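Local coordinates for protein glutamate--cysteine ligase GshA (Methylobacillus flagellatus KT, PDB 3K1T) that probably acts as a ligase that joins glutamate to cysteine, at residues L16-E19 and K20-D24. Sequence-based numbering, arbitrary orientation. Where two conformers were deposited one is given.
Sequences LTLE and KRLLD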
ATOM      1  N   LEU A  16      -1.472 -10.536  27.028  1.00 13.35           N
ATOM      2  CA  LEU A  16      -1.608  -9.105  27.330  1.00 14.84           C
ATOM      3  C   LEU A  16      -0.232  -8.477  27.611  1.00 14.31           C
ATOM      4  O   LEU A  16      -0.006  -7.329  27.262  1.00 15.38           O
ATOM      5  CB  LEU A  16      -2.650  -8.843  28.465  1.00 15.28           C
ATOM      6  CG  LEU A  16      -4.105  -8.625  27.937  1.00 18.53           C
ATOM      7  CD1 LEU A  16      -4.652  -9.877  27.220  1.00 18.06           C
ATOM      8  CD2 LEU A  16      -5.099  -8.258  29.029  1.00 25.91           C
ATOM      9  N   THR A  17       0.687  -9.226  28.213  1.00 14.20           N
ATOM     10  CA  THR A  17       2.051  -8.746  28.415  1.00 14.44           C
ATOM     11  C   THR A  17       2.732  -8.490  27.060  1.00 14.23           C
ATOM     12  O   THR A  17       3.373  -7.472  26.855  1.00 14.10           O
ATOM     13  CB  THR A  17       2.891  -9.744  29.233  1.00 15.21           C
ATOM     14  OG1 THR A  17       2.289  -9.912  30.524  1.00 16.93           O
ATOM     15  CG2 THR A  17       4.366  -9.249  29.385  1.00 14.60           C
ATOM     16  N   LEU A  18       2.641  -9.453  26.164  1.00 13.75           N
ATOM     17  CA  LEU A  18       3.143  -9.255  24.792  1.00 13.13           C
ATOM     18  C   LEU A  18       2.552  -8.028  24.130  1.00 13.74           C
ATOM     19  O   LEU A  18       3.298  -7.199  23.563  1.00 13.07           O
ATOM     20  CB  LEU A  18       2.880 -10.489  23.961  1.00 13.27           C
ATOM     21  CG  LEU A  18       3.178 -10.392  22.451  1.00 14.66           C
ATOM     22  CD1 LEU A  18       4.636 -10.097  22.166  1.00 13.48           C
ATOM     23  CD2 LEU A  18       2.731 -11.690  21.755  1.00 13.66           C
ATOM     24  N   GLU A  19       1.221  -7.907  24.158  1.00 13.19           N
ATOM     25  CA  GLU A  19       0.558  -6.743  23.573  1.00 13.95           C
ATOM     26  C   GLU A  19       1.071  -5.427  24.171  1.00 14.81           C
ATOM     27  O   GLU A  19       1.350  -4.487  23.422  1.00 14.52           O
ATOM     28  CB  GLU A  19      -0.961  -6.845  23.712  1.00 14.00           C
ATOM     29  CG  GLU A  19      -1.563  -7.902  22.812  1.00 14.53           C
ATOM     30  CD  GLU A  19      -2.999  -8.317  23.176  1.00 16.30           C
ATOM     31  OE1 GLU A  19      -3.377  -8.214  24.359  1.00 14.36           O
ATOM     32  OE2 GLU A  19      -3.739  -8.766  22.246  1.00 13.23           O
ATOM     33  N   LYS A  20       1.206  -5.373  25.496  1.00 15.43           N
ATOM     34  CA  LYS A  20       1.748  -4.187  26.155  1.00 17.23           C
ATOM     35  C   LYS A  20       3.170  -3.871  25.689  1.00 16.11           C
ATOM     36  O   LYS A  20       3.477  -2.713  25.433  1.00 17.02           O
ATOM     37  CB  LYS A  20       1.734  -4.327  27.687  1.00 17.56           C
ATOM     38  CG  LYS A  20       0.339  -4.313  28.259  1.00 20.77           C
ATOM     39  CD  LYS A  20       0.317  -4.249  29.794  1.00 24.91           C
ATOM     40  CE  LYS A  20       0.352  -5.601  30.460  1.00 30.35           C
ATOM     41  NZ  LYS A  20      -0.005  -5.371  31.931  1.00 34.54           N
ATOM     42  N   ARG A  21       4.031  -4.885  25.587  1.00 15.94           N
ATOM     43  CA  ARG A  21       5.401  -4.657  25.113  0.80 15.70           C
ATOM     44  C   ARG A  21       5.408  -4.105  23.673  1.00 14.73           C
ATOM     45  O   ARG A  21       6.173  -3.174  23.366  1.00 14.20           O
ATOM     46  CB  ARG A  21       6.242  -5.946  25.208  0.80 16.41           C
ATOM     47  CG  ARG A  21       6.506  -6.438  26.645  0.80 18.70           C
ATOM     48  CD  ARG A  21       7.452  -5.557  27.485  0.80 22.63           C
ATOM     49  NE  ARG A  21       7.705  -6.286  28.727  0.80 28.87           N
ATOM     50  CZ  ARG A  21       6.854  -6.358  29.763  0.80 32.04           C
ATOM     51  NH1 ARG A  21       5.696  -5.699  29.745  0.80 34.80           N
ATOM     52  NH2 ARG A  21       7.143  -7.110  30.826  0.80 31.72           N
ATOM     53  N   LEU A  22       4.560  -4.664  22.791  1.00 13.67           N
ATOM     54  CA  LEU A  22       4.481  -4.203  21.394  1.00 13.40           C
ATOM     55  C   LEU A  22       4.000  -2.748  21.329  1.00 14.94           C
ATOM     56  O   LEU A  22       4.540  -1.925  20.567  1.00 15.31           O
ATOM     57  CB  LEU A  22       3.551  -5.092  20.545  1.00 13.35           C
ATOM     58  CG  LEU A  22       3.902  -6.571  20.404  1.00 13.93           C
ATOM     59  CD1 LEU A  22       2.731  -7.293  19.638  1.00 14.63           C
ATOM     60  CD2 LEU A  22       5.267  -6.762  19.698  1.00 10.32           C
ATOM     61  N   LEU A  23       2.992  -2.431  22.138  1.00 15.32           N
ATOM     62  CA  LEU A  23       2.388  -1.094  22.107  1.00 16.77           C
ATOM     63  C   LEU A  23       3.242  -0.047  22.849  1.00 16.48           C
ATOM     64  O   LEU A  23       3.012   1.133  22.699  1.00 19.00           O
ATOM     65  CB  LEU A  23       0.986  -1.116  22.660  1.00 15.83           C
ATOM     66  CG  LEU A  23       0.040  -2.062  21.901  1.00 19.16           C
ATOM     67  CD1 LEU A  23      -1.282  -2.209  22.663  1.00 18.71           C
ATOM     68  CD2 LEU A  23      -0.201  -1.634  20.435  1.00 16.98           C
ATOM     69  N   ASP A  24       4.213  -0.470  23.630  1.00 15.66           N
ATOM     70  CA  ASP A  24       5.151   0.480  24.243  1.00 15.89           C
ATOM     71  C   ASP A  24       6.424   0.623  23.391  1.00 16.89           C
ATOM     72  O   ASP A  24       7.339   1.385  23.776  1.00 17.45           O
ATOM     73  CB  ASP A  24       5.521   0.012  25.665  1.00 16.15           C
ATOM     74  CG  ASP A  24       6.313   1.073  26.488  1.00 21.31           C
ATOM     75  OD1 ASP A  24       6.032   2.284  26.401  1.00 24.18           O
ATOM     76  OD2 ASP A  24       7.207   0.686  27.266  1.00 24.90           O
TER
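L18 and L22 sit one turn apart on the helix of residues 13-23, where four successive i to i+4 hydrogen bonds, from the amides of K20, R21, L22 and L23 to the carbonyls of L16, T17, L18 and E19, hold the backbone in regular alpha geometry. On the buried side CD1 of L18 meets CG of L22 at 4.0 Å, the two branched chains crossing at a slant. With CG anti to the backbone N (chi1 172°), L18 runs toward the C-terminal end, and chi2 (61°) directs CD1 at L22. Leucine suits both places, since L18 also packs on L233 and I226, and L22 on F222, I226, A404 and V407. With an alanine here instead of L22, CD1 of L18 would probably lose its neighbour, and those four residues the side chain they pack on. On a more exposed flank, in one of the two conformers modelled for R21, the bend at chi2 (-69°) turns the chain back alongside T17. Threonine then serves twice: its methyl CG2 rests against part of one guanidinium face, 3.8 Å from NH2 of R21, while OG1 hydrogen-bonds the carbonyl of G13. In that conformer NE of R21 is held by the carbonyl of D227. K20, whose long chain suits an exposed position, packs its CG 3.2 Å from O of L16. E19 is a buried acid that touches R401, though D396, of like charge, lies close. Apart from E19, the pattern is that of an amphipathic helix, its L18 and L22 face packed mainly on helix 210-226, with L22 also meeting helix 398-421.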